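PDB 4HWV: pectate lyase/Amb allergen from Acidovorax citrulli, which probably cleaves the pectate of plant cell walls by calcium-dependent elimination, as a secreted lyase of polysaccharide lyase family 1. Local coordinates for residues 176-181 and 200-205; 374-379 and 421-426. One frame throughout, in Å; residues are numbered along the deposited sequence.

Contact 1 of 2, residues 176-181 and 200-205; sequences AKILHG and ITFEDA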
loop_
_atom_site.group_PDB
_atom_site.type_symbol
_atom_site.label_atom_id
_atom_site.label_comp_id
_atom_site.label_asym_id
_atom_site.label_seq_id
_atom_site.Cartn_x
_atom_site.Cartn_y
_atom_site.Cartn_z
ATOM N N ALA A 176 8.654 -15.002 -1.129
ATOM C CA ALA A 176 9.975 -14.380 -1.181
ATOM C C ALA A 176 9.822 -12.938 -1.650
ATOM O O ALA A 176 9.184 -12.687 -2.680
ATOM C CB ALA A 176 10.872 -15.138 -2.129
ATOM N N LYS A 177 10.399 -11.995 -0.908
ATOM C CA LYS A 177 10.270 -10.584 -1.265
ATOM C C LYS A 177 11.581 -9.836 -1.109
ATOM O O LYS A 177 12.370 -10.121 -0.193
ATOM C CB LYS A 177 9.238 -9.876 -0.386
ATOM C CG LYS A 177 7.831 -10.447 -0.431
ATOM C CD LYS A 177 6.830 -9.476 0.217
ATOM C CE LYS A 177 5.399 -9.851 -0.067
ATOM N NZ LYS A 177 4.523 -8.701 0.323
ATOM N N ILE A 178 11.803 -8.856 -1.986
ATOM C CA ILE A 178 12.894 -7.894 -1.802
ATOM C C ILE A 178 12.261 -6.511 -1.892
ATOM O O ILE A 178 11.599 -6.184 -2.893
ATOM C CB ILE A 178 13.983 -8.083 -2.872
ATOM C CG1 ILE A 178 14.628 -9.469 -2.712
ATOM C CG2 ILE A 178 15.028 -6.969 -2.758
ATOM C CD1 ILE A 178 15.703 -9.776 -3.747
ATOM N N LEU A 179 12.405 -5.733 -0.823
ATOM C CA LEU A 179 11.735 -4.431 -0.713
ATOM C C LEU A 179 12.700 -3.269 -0.677
ATOM O O LEU A 179 13.779 -3.363 -0.115
ATOM C CB LEU A 179 10.948 -4.332 0.592
ATOM C CG LEU A 179 10.094 -5.511 1.045
ATOM C CD1 LEU A 179 9.504 -5.197 2.416
ATOM C CD2 LEU A 179 8.993 -5.822 0.043
ATOM N N HIS A 180 12.266 -2.147 -1.240
ATOM C CA HIS A 180 12.838 -0.845 -0.915
ATOM C C HIS A 180 14.239 -0.594 -1.456
ATOM O O HIS A 180 14.959 0.271 -0.941
ATOM C CB HIS A 180 12.817 -0.616 0.605
ATOM C CG HIS A 180 11.464 -0.790 1.216
ATOM N ND1 HIS A 180 11.276 -1.328 2.470
ATOM C CD2 HIS A 180 10.228 -0.533 0.723
ATOM C CE1 HIS A 180 9.980 -1.382 2.735
ATOM N NE2 HIS A 180 9.319 -0.903 1.689
ATOM N N GLY A 181 14.631 -1.311 -2.503
ATOM C CA GLY A 181 15.918 -1.021 -3.108
ATOM C C GLY A 181 16.033 -1.462 -4.540
ATOM O O GLY A 181 15.047 -1.787 -5.202
ATOM N N ILE A 200 10.551 -13.968 -7.192
ATOM C CA ILE A 200 10.656 -12.975 -6.119
ATOM C C ILE A 200 9.594 -11.907 -6.349
ATOM O O ILE A 200 9.297 -11.526 -7.495
ATOM C CB ILE A 200 12.064 -12.333 -6.118
ATOM C CG1 ILE A 200 13.103 -13.401 -5.789
ATOM C CG2 ILE A 200 12.163 -11.154 -5.131
ATOM C CD1 ILE A 200 14.504 -13.055 -6.244
ATOM N N THR A 201 8.997 -11.440 -5.257
ATOM C CA THR A 201 8.135 -10.256 -5.307
ATOM C C THR A 201 8.952 -9.034 -4.890
ATOM O O THR A 201 9.415 -8.956 -3.752
ATOM C CB THR A 201 6.910 -10.448 -4.405
ATOM O OG1 THR A 201 6.115 -11.485 -4.969
ATOM C CG2 THR A 201 6.054 -9.187 -4.332
ATOM N N PHE A 202 9.133 -8.103 -5.833
ATOM C CA PHE A 202 9.900 -6.886 -5.634
ATOM C C PHE A 202 8.907 -5.754 -5.379
ATOM O O PHE A 202 7.960 -5.594 -6.152
ATOM C CB PHE A 202 10.686 -6.561 -6.906
ATOM C CG PHE A 202 11.845 -7.471 -7.183
ATOM C CD1 PHE A 202 13.099 -7.156 -6.664
ATOM C CD2 PHE A 202 11.701 -8.618 -7.961
ATOM C CE1 PHE A 202 14.187 -7.963 -6.910
ATOM C CE2 PHE A 202 12.809 -9.435 -8.219
ATOM C CZ PHE A 202 14.042 -9.109 -7.703
ATOM N N GLU A 203 9.115 -4.964 -4.327
ATOM C CA GLU A 203 8.203 -3.842 -4.052
ATOM C C GLU A 203 8.923 -2.559 -3.713
ATOM O O GLU A 203 9.835 -2.552 -2.880
ATOM C CB GLU A 203 7.298 -4.123 -2.842
ATOM C CG GLU A 203 6.368 -5.329 -3.021
ATOM C CD GLU A 203 5.530 -5.645 -1.805
ATOM O OE1 GLU A 203 5.410 -4.798 -0.900
ATOM O OE2 GLU A 203 4.968 -6.761 -1.775
ATOM N N ASP A 204 8.480 -1.474 -4.349
ATOM C CA ASP A 204 8.578 -0.125 -3.787
ATOM C C ASP A 204 10.016 0.348 -3.598
ATOM O O ASP A 204 10.490 0.521 -2.465
ATOM C CB ASP A 204 7.784 -0.062 -2.472
ATOM C CG ASP A 204 7.620 1.350 -1.940
ATOM O OD1 ASP A 204 7.799 2.323 -2.698
ATOM O OD2 ASP A 204 7.315 1.477 -0.747
ATOM N N ALA A 205 10.709 0.553 -4.718
ATOM C CA ALA A 205 12.036 1.166 -4.691
ATOM C C ALA A 205 11.828 2.663 -4.501
ATOM O O ALA A 205 11.639 3.404 -5.464
ATOM C CB ALA A 205 12.790 0.864 -5.981
HETATM O O HOH W 1 6.807 -13.705 -3.530
HETATM O O HOH W 2 5.631 -5.774 1.856
HETATM O O HOH W 3 6.745 -0.464 1.008
#
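Lys177 and Glu203 form a salt bridge on the partly exposed side of two parallel strands, NZ lying 2.9 Å from OE2. The ammonium meets OE2 on its syn side, 28° out of the carboxylate plane. Both chains are extended beyond CG and cross obliquely, bringing the ammonium of Lys177 to the carboxylate of Glu203, two positions beyond its bridge partner Thr201; a water donates to Glu203 OE1 and makes a weak, long bond to the lysine. Between the backbones, Thr201 N binds Ala176 O, Ile178 N binds Thr201 O at 3.0 Å, Glu203 N binds Ile178 O, and His180 N binds Glu203 O. At the far end a water 2.7 Å from both His180 NE2 and Asp204 OD2 links imidazole and carboxylate, whose planes stand 81° apart; His180 ND1 is held by Asp88, and Asp204 by His277 and Arg249. These strands belong to successive coils of the right-handed parallel beta-helix of pectate lyases, with strands 86-88 and 243-245 on their outer sides. The face carrying Ile178 and Phe202 is apolar: Ile178 CD1 lies 3.9 Å from Phe202 CE1, and Ile178 CG1 is 3.8 Å from Ile200 CG2. That methyl also covers one face of the Phe202 ring, offset toward the rim, while Phe244 stacks with the same ring. On the charged face, Leu179 CD2 packs 3.8 Å from Glu203 CB, an aliphatic neighbour for the glutamate stem.

Contact 2 of 2, residues 374-379 and 421-426; sequences SGKVHA and ASTFYD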
loop_
_atom_site.group_PDB
_atom_site.type_symbol
_atom_site.label_atom_id
_atom_site.label_comp_id
_atom_site.label_asym_id
_atom_site.label_seq_id
_atom_site.Cartn_x
_atom_site.Cartn_y
_atom_site.Cartn_z
ATOM N N SER A 374 15.507 5.776 -32.624
ATOM C CA SER A 374 16.232 4.630 -33.202
ATOM C C SER A 374 15.839 3.287 -32.584
ATOM O O SER A 374 16.537 2.289 -32.748
ATOM C CB SER A 374 17.749 4.822 -33.147
ATOM O OG SER A 374 18.145 5.944 -33.920
ATOM N N GLY A 375 14.708 3.249 -31.888
ATOM C CA GLY A 375 14.184 1.988 -31.402
ATOM C C GLY A 375 13.710 1.127 -32.560
ATOM O O GLY A 375 13.358 1.620 -33.630
ATOM N N LYS A 376 13.686 -0.177 -32.335
ATOM C CA LYS A 376 13.223 -1.113 -33.352
ATOM C C LYS A 376 12.310 -2.109 -32.649
ATOM O O LYS A 376 12.763 -3.093 -32.047
ATOM C CB LYS A 376 14.411 -1.770 -34.060
ATOM C CG LYS A 376 15.294 -0.733 -34.780
ATOM C CD LYS A 376 16.539 -1.314 -35.400
ATOM C CE LYS A 376 17.454 -0.172 -35.849
ATOM N NZ LYS A 376 17.908 0.647 -34.672
ATOM N N VAL A 377 11.022 -1.802 -32.683
ATOM C CA VAL A 377 10.026 -2.491 -31.871
ATOM C C VAL A 377 9.265 -3.503 -32.711
ATOM O O VAL A 377 8.833 -3.209 -33.831
ATOM C CB VAL A 377 9.047 -1.475 -31.232
ATOM C CG1 VAL A 377 7.947 -2.189 -30.482
ATOM C CG2 VAL A 377 9.809 -0.514 -30.325
ATOM N N HIS A 378 9.123 -4.714 -32.175
ATOM C CA HIS A 378 8.417 -5.787 -32.879
ATOM C C HIS A 378 7.397 -6.354 -31.891
ATOM O O HIS A 378 7.784 -6.970 -30.892
ATOM C CB HIS A 378 9.419 -6.874 -33.297
ATOM C CG HIS A 378 8.899 -7.835 -34.319
ATOM N ND1 HIS A 378 9.094 -7.647 -35.668
ATOM C CD2 HIS A 378 8.221 -9.006 -34.190
ATOM C CE1 HIS A 378 8.538 -8.646 -36.330
ATOM N NE2 HIS A 378 8.014 -9.491 -35.458
ATOM N N ALA A 379 6.111 -6.140 -32.164
ATOM C CA ALA A 379 5.047 -6.484 -31.211
ATOM C C ALA A 379 4.118 -7.523 -31.817
ATOM O O ALA A 379 3.550 -7.288 -32.875
ATOM C CB ALA A 379 4.247 -5.235 -30.846
ATOM N N ALA A 421 17.848 3.623 -37.875
ATOM C CA ALA A 421 16.436 3.733 -38.185
ATOM C C ALA A 421 15.583 3.524 -36.934
ATOM O O ALA A 421 15.982 2.813 -36.011
ATOM C CB ALA A 421 16.052 2.718 -39.267
ATOM N N SER A 422 14.406 4.149 -36.925
ATOM C CA SER A 422 13.396 3.959 -35.895
ATOM C C SER A 422 12.274 3.194 -36.564
ATOM O O SER A 422 11.637 3.721 -37.478
ATOM C CB SER A 422 12.852 5.303 -35.408
ATOM O OG SER A 422 13.876 6.130 -34.880
ATOM N N THR A 423 12.027 1.956 -36.138
ATOM C CA THR A 423 11.070 1.106 -36.841
ATOM C C THR A 423 10.086 0.433 -35.893
ATOM O O THR A 423 10.389 0.183 -34.722
ATOM C CB THR A 423 11.777 0.031 -37.706
ATOM O OG1 THR A 423 12.371 -0.964 -36.866
ATOM C CG2 THR A 423 12.859 0.654 -38.577
ATOM N N PHE A 424 8.894 0.167 -36.405
ATOM C CA PHE A 424 7.840 -0.448 -35.602
ATOM C C PHE A 424 7.069 -1.458 -36.436
ATOM O O PHE A 424 6.667 -1.171 -37.567
ATOM C CB PHE A 424 6.895 0.632 -35.050
ATOM C CG PHE A 424 5.818 0.092 -34.133
ATOM C CD1 PHE A 424 4.629 -0.422 -34.647
ATOM C CD2 PHE A 424 5.982 0.122 -32.757
ATOM C CE1 PHE A 424 3.634 -0.909 -33.787
ATOM C CE2 PHE A 424 5.005 -0.364 -31.904
ATOM C CZ PHE A 424 3.832 -0.889 -32.421
ATOM N N TYR A 425 6.868 -2.648 -35.877
ATOM C CA TYR A 425 6.056 -3.687 -36.485
ATOM C C TYR A 425 5.071 -4.181 -35.443
ATOM O O TYR A 425 5.436 -4.394 -34.296
ATOM C CB TYR A 425 6.937 -4.855 -36.934
ATOM C CG TYR A 425 6.165 -6.070 -37.408
ATOM C CD1 TYR A 425 5.779 -7.070 -36.513
ATOM C CD2 TYR A 425 5.849 -6.236 -38.751
ATOM C CE1 TYR A 425 5.074 -8.188 -36.937
ATOM C CE2 TYR A 425 5.156 -7.357 -39.186
ATOM C CZ TYR A 425 4.772 -8.332 -38.273
ATOM O OH TYR A 425 4.085 -9.450 -38.705
ATOM N N ASP A 426 3.819 -4.378 -35.834
ATOM C CA ASP A 426 2.928 -5.181 -34.995
ATOM C C ASP A 426 2.029 -6.096 -35.799
ATOM O O ASP A 426 1.682 -5.817 -36.954
ATOM C CB ASP A 426 2.092 -4.359 -33.986
ATOM C CG ASP A 426 0.850 -3.712 -34.607
ATOM O OD1 ASP A 426 0.986 -3.029 -35.645
ATOM O OD2 ASP A 426 -0.269 -3.862 -34.042
HETATM O O HOH W 4 10.912 -3.111 -35.815
#
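Strands 376-379 and 423-426 run parallel, their axes 4.6 Å apart at closest approach and only 2° from alignment, with Thr423 N, Val377 N, Tyr425 N and Ala379 N each giving a hydrogen bond to a carbonyl of the other segment. This is coil-on-coil pairing in the right-handed parallel beta-helix of the pectate lyase family, where residues at matching positions lie side by side. His378 and Tyr425 use that register for an offset stack, ring centroids 4.3 Å apart and planes at 11°. In both residues CG is anti to the backbone N, and the two side chains lie side by side, pointing the same way; His347 of the neighbouring strand 345-356 meets the imidazole at a steep angle. On the other face the branched Val377 suits the buried site, its CG1 3.7 Å from Phe424 CE2, and helix 438-445 packs against that phenyl ring. The small Ala379 fits beside Asp426, CB to CB 3.9 Å. Where the strands begin, Ser374 N donates to Ser422 OG at 2.8 Å. Lys376 bends at chi4 (63°), placing NZ 2.9 Å from Ser374 O; NZ also bonds Glu419 O, and only weakly Ala421 O, so that three backbone carbonyls receive the buried ammonium group. A water donates to Val377 O and also lies 2.8 Å from Thr423 OG1.

In the fold
Both contacts pair parallel strands of successive coils in the same beta-helix, yet they share no strand and their centres lie 32 Å apart. Each is largely buried, but contact 1 lies nearer the middle of the chain, about 11 Å from its centre against 21 Å for contact 2. Contact 1 ends close to the calcium site, the side chain of Ala205 being about 6 Å from that of Asp227, whereas contact 2 is remote from it. The chemistry also differs: 176-181 with 200-205 has a direct salt bridge on its partly exposed face, while 374-379 with 421-426 relies on stacked rings and satisfies its lysine with main-chain oxygens.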